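Local coordinates for protein chitinase (Paenibacillus sp. FPU-7, PDB 5GZT) that probably catalyses the random endo-hydrolysis of beta-1,4 linkages in chitin and chitodextrins, using family 18 glycosyl hydrolase domains, at residues A794-I806 and T870-M882. Sequence-based numbering, arbitrary orientation.
Sequences AFARIKDNKVVKI and TREELANSAIAFM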
ATOM      1  N   ALA B 794     -32.976   2.428 -41.477  1.00 15.23           N
ATOM      2  CA  ALA B 794     -32.702   3.739 -40.934  1.00 16.24           C
ATOM      3  C   ALA B 794     -33.075   4.816 -41.992  1.00 20.30           C
ATOM      4  O   ALA B 794     -32.567   4.729 -43.083  1.00 21.57           O
ATOM      5  CB  ALA B 794     -31.217   3.802 -40.673  1.00 19.01           C
ATOM      6  N   PHE B 795     -34.019   5.731 -41.775  1.00 19.26           N
ATOM      7  CA  PHE B 795     -34.851   5.790 -40.590  1.00 17.40           C
ATOM      8  C   PHE B 795     -36.204   6.324 -41.020  1.00 18.20           C
ATOM      9  O   PHE B 795     -36.335   6.890 -42.105  1.00 19.60           O
ATOM     10  CB  PHE B 795     -34.327   6.727 -39.566  1.00 18.64           C
ATOM     11  CG  PHE B 795     -33.016   6.372 -38.927  1.00 20.31           C
ATOM     12  CD1 PHE B 795     -32.984   5.534 -37.838  1.00 19.88           C
ATOM     13  CD2 PHE B 795     -31.839   7.085 -39.258  1.00 18.60           C
ATOM     14  CE1 PHE B 795     -31.773   5.234 -37.193  1.00 20.46           C
ATOM     15  CE2 PHE B 795     -30.643   6.818 -38.606  1.00 20.53           C
ATOM     16  CZ  PHE B 795     -30.595   5.877 -37.555  1.00 22.67           C
ATOM     17  N   ALA B 796     -37.214   6.119 -40.160  1.00 17.04           N
ATOM     18  CA  ALA B 796     -38.417   6.940 -40.135  1.00 15.89           C
ATOM     19  C   ALA B 796     -38.225   8.038 -39.088  1.00 15.21           C
ATOM     20  O   ALA B 796     -37.348   7.942 -38.244  1.00 16.79           O
ATOM     21  CB  ALA B 796     -39.624   6.107 -39.828  1.00 16.43           C
ATOM     22  N   ARG B 797     -38.991   9.086 -39.167  1.00 13.46           N
ATOM     23  CA  ARG B 797     -38.821  10.263 -38.297  1.00 15.78           C
ATOM     24  C   ARG B 797     -40.137  10.645 -37.755  1.00 15.69           C
ATOM     25  O   ARG B 797     -41.168  10.016 -38.116  1.00 17.66           O
ATOM     26  CB  ARG B 797     -38.200  11.439 -39.078  1.00 17.03           C
ATOM     27  CG  ARG B 797     -36.765  11.131 -39.546  1.00 17.79           C
ATOM     28  CD  ARG B 797     -35.900  11.346 -38.342  1.00 19.55           C
ATOM     29  NE  ARG B 797     -34.655  10.625 -38.325  1.00 20.95           N
ATOM     30  CZ  ARG B 797     -33.443  11.115 -38.592  1.00 21.78           C
ATOM     31  NH1 ARG B 797     -33.253  12.316 -39.127  1.00 21.67           N
ATOM     32  NH2 ARG B 797     -32.404  10.350 -38.376  1.00 24.09           N
ATOM     33  N   ILE B 798     -40.133  11.586 -36.846  1.00 15.28           N
ATOM     34  CA  ILE B 798     -41.342  11.986 -36.193  1.00 17.07           C
ATOM     35  C   ILE B 798     -41.587  13.459 -36.576  1.00 20.09           C
ATOM     36  O   ILE B 798     -40.741  14.350 -36.321  1.00 17.90           O
ATOM     37  CB  ILE B 798     -41.209  11.865 -34.712  1.00 17.77           C
ATOM     38  CG1 ILE B 798     -40.927  10.419 -34.275  1.00 17.13           C
ATOM     39  CG2 ILE B 798     -42.472  12.366 -33.968  1.00 18.33           C
ATOM     40  CD1 ILE B 798     -40.545  10.287 -32.765  1.00 17.97           C
ATOM     41  N   LYS B 799     -42.764  13.710 -37.156  1.00 20.73           N
ATOM     42  CA  LYS B 799     -43.217  15.090 -37.467  1.00 20.33           C
ATOM     43  C   LYS B 799     -44.673  15.221 -37.026  1.00 20.22           C
ATOM     44  O   LYS B 799     -45.537  14.399 -37.443  1.00 18.82           O
ATOM     45  CB  LYS B 799     -43.017  15.426 -38.937  1.00 21.77           C
ATOM     46  CG  LYS B 799     -43.430  16.880 -39.204  1.00 20.67           C
ATOM     47  CD  LYS B 799     -43.544  17.164 -40.684  1.00 23.54           C
ATOM     48  CE  LYS B 799     -44.116  18.567 -40.907  1.00 23.23           C
ATOM     49  NZ  LYS B 799     -44.383  18.839 -42.333  1.00 22.43           N
ATOM     50  N   ASP B 800     -44.940  16.218 -36.143  1.00 19.28           N
ATOM     51  CA  ASP B 800     -46.293  16.528 -35.666  1.00 20.58           C
ATOM     52  C   ASP B 800     -46.860  15.307 -34.897  1.00 20.77           C
ATOM     53  O   ASP B 800     -48.041  14.961 -34.957  1.00 19.31           O
ATOM     54  CB  ASP B 800     -47.230  16.928 -36.809  1.00 20.65           C
ATOM     55  CG  ASP B 800     -46.880  18.301 -37.447  1.00 21.66           C
ATOM     56  OD1 ASP B 800     -46.108  19.083 -36.841  1.00 19.74           O
ATOM     57  OD2 ASP B 800     -47.375  18.518 -38.581  1.00 21.33           O
ATOM     58  N   ASN B 801     -45.956  14.644 -34.177  1.00 18.94           N
ATOM     59  CA  ASN B 801     -46.285  13.489 -33.471  1.00 19.19           C
ATOM     60  C   ASN B 801     -46.809  12.322 -34.305  1.00 17.24           C
ATOM     61  O   ASN B 801     -47.495  11.440 -33.763  1.00 16.46           O
ATOM     62  CB  ASN B 801     -47.246  13.806 -32.320  1.00 22.30           C
ATOM     63  CG  ASN B 801     -46.960  12.868 -31.135  1.00 29.87           C
ATOM     64  OD1 ASN B 801     -45.793  12.558 -30.861  1.00 35.14           O
ATOM     65  ND2 ASN B 801     -47.966  12.373 -30.522  1.00 28.26           N
ATOM     66  N   LYS B 802     -46.384  12.255 -35.557  1.00 16.53           N
ATOM     67  CA  LYS B 802     -46.774  11.209 -36.495  1.00 18.28           C
ATOM     68  C   LYS B 802     -45.447  10.677 -37.040  1.00 18.49           C
ATOM     69  O   LYS B 802     -44.463  11.374 -37.058  1.00 16.12           O
ATOM     70  CB  LYS B 802     -47.712  11.761 -37.609  1.00 21.33           C
ATOM     71  CG  LYS B 802     -48.990  12.241 -36.949  1.00 25.50           C
ATOM     72  CD  LYS B 802     -50.063  12.658 -37.914  1.00 33.02           C
ATOM     73  CE  LYS B 802     -51.473  12.703 -37.213  1.00 33.97           C
ATOM     74  NZ  LYS B 802     -51.747  11.923 -35.923  1.00 37.20           N
ATOM     75  N   VAL B 803     -45.441   9.415 -37.439  1.00 16.46           N
ATOM     76  CA  VAL B 803     -44.283   8.823 -37.983  1.00 17.12           C
ATOM     77  C   VAL B 803     -44.294   9.037 -39.491  1.00 16.43           C
ATOM     78  O   VAL B 803     -45.295   8.721 -40.144  1.00 15.26           O
ATOM     79  CB  VAL B 803     -44.233   7.330 -37.619  1.00 17.85           C
ATOM     80  CG1 VAL B 803     -43.102   6.663 -38.364  1.00 19.70           C
ATOM     81  CG2 VAL B 803     -44.050   7.205 -36.132  1.00 16.54           C
ATOM     82  N   VAL B 804     -43.193   9.546 -40.014  1.00 17.47           N
ATOM     83  CA  VAL B 804     -43.091   9.982 -41.423  1.00 19.18           C
ATOM     84  C   VAL B 804     -41.796   9.494 -42.031  1.00 19.98           C
ATOM     85  O   VAL B 804     -40.927   8.999 -41.331  1.00 20.80           O
ATOM     86  CB  VAL B 804     -43.138  11.492 -41.511  1.00 19.90           C
ATOM     87  CG1 VAL B 804     -44.444  11.967 -40.924  1.00 19.27           C
ATOM     88  CG2 VAL B 804     -41.989  12.120 -40.782  1.00 19.28           C
ATOM     89  N   LYS B 805     -41.723   9.509 -43.353  1.00 20.56           N
ATOM     90  CA  LYS B 805     -40.466   9.226 -44.030  1.00 19.88           C
ATOM     91  C   LYS B 805     -39.437  10.291 -43.734  1.00 18.80           C
ATOM     92  O   LYS B 805     -39.791  11.460 -43.438  1.00 19.76           O
ATOM     93  CB  LYS B 805     -40.661   9.140 -45.512  1.00 23.00           C
ATOM     94  CG  LYS B 805     -41.499   7.967 -45.987  1.00 23.35           C
ATOM     95  CD  LYS B 805     -41.931   8.150 -47.469  1.00 24.94           C
ATOM     96  CE  LYS B 805     -42.517   6.872 -48.039  1.00 27.69           C
ATOM     97  NZ  LYS B 805     -43.140   7.073 -49.401  1.00 32.72           N
ATOM     98  N   ILE B 806     -38.159   9.896 -43.801  1.00 18.67           N
ATOM     99  CA  ILE B 806     -37.036  10.775 -43.417  1.00 20.11           C
ATOM    100  C   ILE B 806     -36.978  12.038 -44.270  1.00 18.69           C
ATOM    101  O   ILE B 806     -36.522  13.079 -43.791  1.00 20.06           O
ATOM    102  CB  ILE B 806     -35.676  10.021 -43.499  1.00 20.21           C
ATOM    103  CG1 ILE B 806     -34.631  10.793 -42.708  1.00 21.92           C
ATOM    104  CG2 ILE B 806     -35.255   9.737 -44.931  1.00 18.69           C
ATOM    105  CD1 ILE B 806     -33.385  10.002 -42.384  1.00 21.74           C
ATOM    106  N   THR B 870     -50.249  11.605 -26.098  1.00 19.58           N
ATOM    107  CA  THR B 870     -49.210  11.730 -27.162  1.00 19.30           C
ATOM    108  C   THR B 870     -48.582  10.366 -27.469  1.00 19.44           C
ATOM    109  O   THR B 870     -48.240  10.062 -28.632  1.00 18.70           O
ATOM    110  CB  THR B 870     -48.150  12.734 -26.786  1.00 20.10           C
ATOM    111  OG1 THR B 870     -47.621  12.436 -25.503  1.00 20.98           O
ATOM    112  CG2 THR B 870     -48.768  14.149 -26.707  1.00 22.93           C
ATOM    113  N   ARG B 871     -48.453   9.537 -26.444  1.00 18.39           N
ATOM    114  CA  ARG B 871     -47.864   8.173 -26.603  1.00 17.64           C
ATOM    115  C   ARG B 871     -48.766   7.339 -27.514  1.00 20.47           C
ATOM    116  O   ARG B 871     -48.316   6.729 -28.474  1.00 18.01           O
ATOM    117  CB  ARG B 871     -47.702   7.502 -25.203  1.00 18.46           C
ATOM    118  CG  ARG B 871     -46.679   8.230 -24.394  1.00 19.81           C
ATOM    119  CD  ARG B 871     -46.183   7.534 -23.186  1.00 24.90           C
ATOM    120  NE  ARG B 871     -47.125   7.502 -22.094  1.00 23.03           N
ATOM    121  CZ  ARG B 871     -47.162   8.308 -21.023  1.00 21.82           C
ATOM    122  NH1 ARG B 871     -46.357   9.279 -20.865  1.00 24.31           N
ATOM    123  NH2 ARG B 871     -48.058   8.073 -20.059  1.00 24.72           N
ATOM    124  N   GLU B 872     -50.057   7.399 -27.221  1.00 20.24           N
ATOM    125  CA  GLU B 872     -51.096   6.802 -27.998  1.00 23.44           C
ATOM    126  C   GLU B 872     -51.044   7.223 -29.464  1.00 21.82           C
ATOM    127  O   GLU B 872     -51.022   6.374 -30.385  1.00 19.35           O
ATOM    128  CB  GLU B 872     -52.464   7.126 -27.332  1.00 26.99           C
ATOM    129  CG  GLU B 872     -53.690   6.670 -28.111  1.00 32.40           C
ATOM    130  CD  GLU B 872     -53.958   5.196 -27.901  1.00 37.71           C
ATOM    131  OE1 GLU B 872     -53.381   4.644 -26.900  1.00 37.55           O
ATOM    132  OE2 GLU B 872     -54.748   4.640 -28.726  1.00 42.22           O
ATOM    133  N   GLU B 873     -50.979   8.521 -29.687  1.00 21.13           N
ATOM    134  CA  GLU B 873     -50.936   9.000 -31.036  1.00 20.85           C
ATOM    135  C   GLU B 873     -49.654   8.555 -31.802  1.00 17.27           C
ATOM    136  O   GLU B 873     -49.718   8.105 -32.966  1.00 17.05           O
ATOM    137  CB  GLU B 873     -51.001  10.534 -31.002  1.00 23.66           C
ATOM    138  CG  GLU B 873     -51.082  11.097 -32.374  1.00 27.62           C
ATOM    139  CD  GLU B 873     -51.174  12.624 -32.379  1.00 29.70           C
ATOM    140  OE1 GLU B 873     -50.835  13.304 -31.350  1.00 26.38           O
ATOM    141  OE2 GLU B 873     -51.602  13.081 -33.475  1.00 31.64           O
ATOM    142  N   LEU B 874     -48.510   8.645 -31.155  1.00 15.56           N
ATOM    143  CA  LEU B 874     -47.261   8.229 -31.792  1.00 15.92           C
ATOM    144  C   LEU B 874     -47.328   6.701 -32.059  1.00 17.50           C
ATOM    145  O   LEU B 874     -47.012   6.229 -33.156  1.00 17.49           O
ATOM    146  CB  LEU B 874     -46.003   8.606 -30.951  1.00 16.03           C
ATOM    147  CG  LEU B 874     -44.708   8.202 -31.712  1.00 16.64           C
ATOM    148  CD1 LEU B 874     -44.447   9.200 -32.792  1.00 19.19           C
ATOM    149  CD2 LEU B 874     -43.470   8.081 -30.828  1.00 17.75           C
ATOM    150  N   ALA B 875     -47.830   5.946 -31.096  1.00 17.59           N
ATOM    151  CA  ALA B 875     -47.837   4.495 -31.233  1.00 17.74           C
ATOM    152  C   ALA B 875     -48.720   4.055 -32.378  1.00 17.84           C
ATOM    153  O   ALA B 875     -48.329   3.283 -33.251  1.00 16.27           O
ATOM    154  CB  ALA B 875     -48.236   3.847 -29.915  1.00 16.08           C
ATOM    155  N   ASN B 876     -49.933   4.600 -32.429  1.00 17.00           N
ATOM    156  CA  ASN B 876     -50.842   4.298 -33.514  1.00 17.40           C
ATOM    157  C   ASN B 876     -50.240   4.704 -34.828  1.00 17.54           C
ATOM    158  O   ASN B 876     -50.275   3.973 -35.795  1.00 19.72           O
ATOM    159  CB  ASN B 876     -52.208   5.056 -33.313  1.00 20.09           C
ATOM    160  CG  ASN B 876     -53.060   4.445 -32.240  1.00 22.55           C
ATOM    161  OD1 ASN B 876     -52.964   3.273 -31.950  1.00 23.20           O
ATOM    162  ND2 ASN B 876     -53.945   5.243 -31.671  1.00 25.86           N
ATOM    163  N   SER B 877     -49.614   5.861 -34.885  1.00 17.52           N
ATOM    164  CA  SER B 877     -48.978   6.251 -36.156  1.00 16.39           C
ATOM    165  C   SER B 877     -47.784   5.354 -36.583  1.00 16.63           C
ATOM    166  O   SER B 877     -47.600   5.043 -37.773  1.00 14.51           O
ATOM    167  CB  SER B 877     -48.566   7.710 -36.042  1.00 17.01           C
ATOM    168  OG  SER B 877     -48.012   8.124 -37.232  1.00 17.99           O
ATOM    169  N   ALA B 878     -46.953   4.946 -35.611  1.00 15.15           N
ATOM    170  CA  ALA B 878     -45.825   4.049 -35.897  1.00 14.71           C
ATOM    171  C   ALA B 878     -46.305   2.713 -36.420  1.00 14.97           C
ATOM    172  O   ALA B 878     -45.799   2.163 -37.370  1.00 14.19           O
ATOM    173  CB  ALA B 878     -45.079   3.825 -34.583  1.00 15.29           C
ATOM    174  N   ILE B 879     -47.414   2.255 -35.855  1.00 16.02           N
ATOM    175  CA  ILE B 879     -48.011   1.000 -36.316  1.00 17.38           C
ATOM    176  C   ILE B 879     -48.600   1.123 -37.707  1.00 17.29           C
ATOM    177  O   ILE B 879     -48.506   0.188 -38.525  1.00 17.54           O
ATOM    178  CB  ILE B 879     -49.020   0.505 -35.230  1.00 18.53           C
ATOM    179  CG1 ILE B 879     -48.195  -0.221 -34.179  1.00 19.98           C
ATOM    180  CG2 ILE B 879     -50.181  -0.296 -35.807  1.00 17.78           C
ATOM    181  CD1 ILE B 879     -48.880  -0.332 -32.899  1.00 23.78           C
ATOM    182  N   ALA B 880     -49.241   2.244 -37.993  1.00 16.16           N
ATOM    183  CA  ALA B 880     -49.784   2.409 -39.366  1.00 16.99           C
ATOM    184  C   ALA B 880     -48.626   2.400 -40.383  1.00 17.27           C
ATOM    185  O   ALA B 880     -48.712   1.775 -41.463  1.00 19.51           O
ATOM    186  CB  ALA B 880     -50.657   3.716 -39.508  1.00 16.80           C
ATOM    187  N   PHE B 881     -47.512   3.051 -40.020  1.00 17.00           N
ATOM    188  CA  PHE B 881     -46.353   3.096 -40.908  1.00 16.41           C
ATOM    189  C   PHE B 881     -45.789   1.647 -41.125  1.00 17.15           C
ATOM    190  O   PHE B 881     -45.451   1.242 -42.213  1.00 15.58           O
ATOM    191  CB  PHE B 881     -45.324   4.043 -40.292  1.00 17.71           C
ATOM    192  CG  PHE B 881     -44.167   4.388 -41.204  1.00 17.24           C
ATOM    193  CD1 PHE B 881     -43.102   3.514 -41.347  1.00 16.56           C
ATOM    194  CD2 PHE B 881     -44.136   5.617 -41.888  1.00 18.69           C
ATOM    195  CE1 PHE B 881     -42.073   3.809 -42.159  1.00 16.94           C
ATOM    196  CE2 PHE B 881     -43.072   5.944 -42.691  1.00 18.50           C
ATOM    197  CZ  PHE B 881     -42.018   5.043 -42.808  1.00 19.56           C
ATOM    198  N   MET B 882     -45.718   0.909 -40.044  1.00 14.89           N
ATOM    199  CA  MET B 882     -45.239  -0.463 -40.039  1.00 14.72           C
ATOM    200  C   MET B 882     -46.010  -1.319 -41.040  1.00 14.25           C
ATOM    201  O   MET B 882     -45.418  -1.945 -41.948  1.00 13.75           O
ATOM    202  CB  MET B 882     -45.241  -1.022 -38.607  1.00 13.13           C
ATOM    203  CG  MET B 882     -44.695  -2.480 -38.482  1.00 14.08           C
ATOM    204  SD  MET B 882     -45.120  -3.173 -36.846  1.00 14.82           S
ATOM    205  CE  MET B 882     -46.787  -3.603 -37.171  1.00 16.21           C
TER
HETATM  206  O   HOH W   1     -50.638  15.384 -34.585  1.00 31.27           O
HETATM  207  O   HOH W   2     -47.381   6.777 -40.094  1.00 23.59           O
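K802 and E873 form a salt bridge, NZ to OE2 at 2.7 Å; the lysine chain bends at its last torsion and meets the oxygen's anti lone pair. A water donates to both E873 OE2 and D800 O, adding a second link. The other carboxylate oxygen, OE1, takes a nearly straight bond from N801 ND2 (3.1 Å, 178°), which arrives from above the carboxylate plane. That same amide nitrogen reaches T870 O at 3.0 Å, a carbonyl already accepting from L874 N within the helix. Were E873 an alanine, the K802 ammonium would probably lose its charged mate and the N801 amide its straight bond, leaving the bond to T870 O to hold it. Further along, S877 OG, swung opposite the backbone N (chi1 -178°), accepts from V803 N at 2.9 Å, nearly straight at 170°, and a second water joins V803 O to S877 O. Packing follows: V803 CG2 lies 3.6 Å from A878 CA, I798 CG2 meets L874 CD1 at 3.9 Å, the side chains crossing at about a right angle, and V803 CG1 sits over a face of the F881 ring, 4.1 Å from its centroid, in a CH-pi contact. In this C-terminal family 18 TIM barrel, the carboxylate, gripped on both oxygens, thus fixes the type I' turn of hairpin 790-805 against helix 868-884, while V803 and F881 supply an apolar seal.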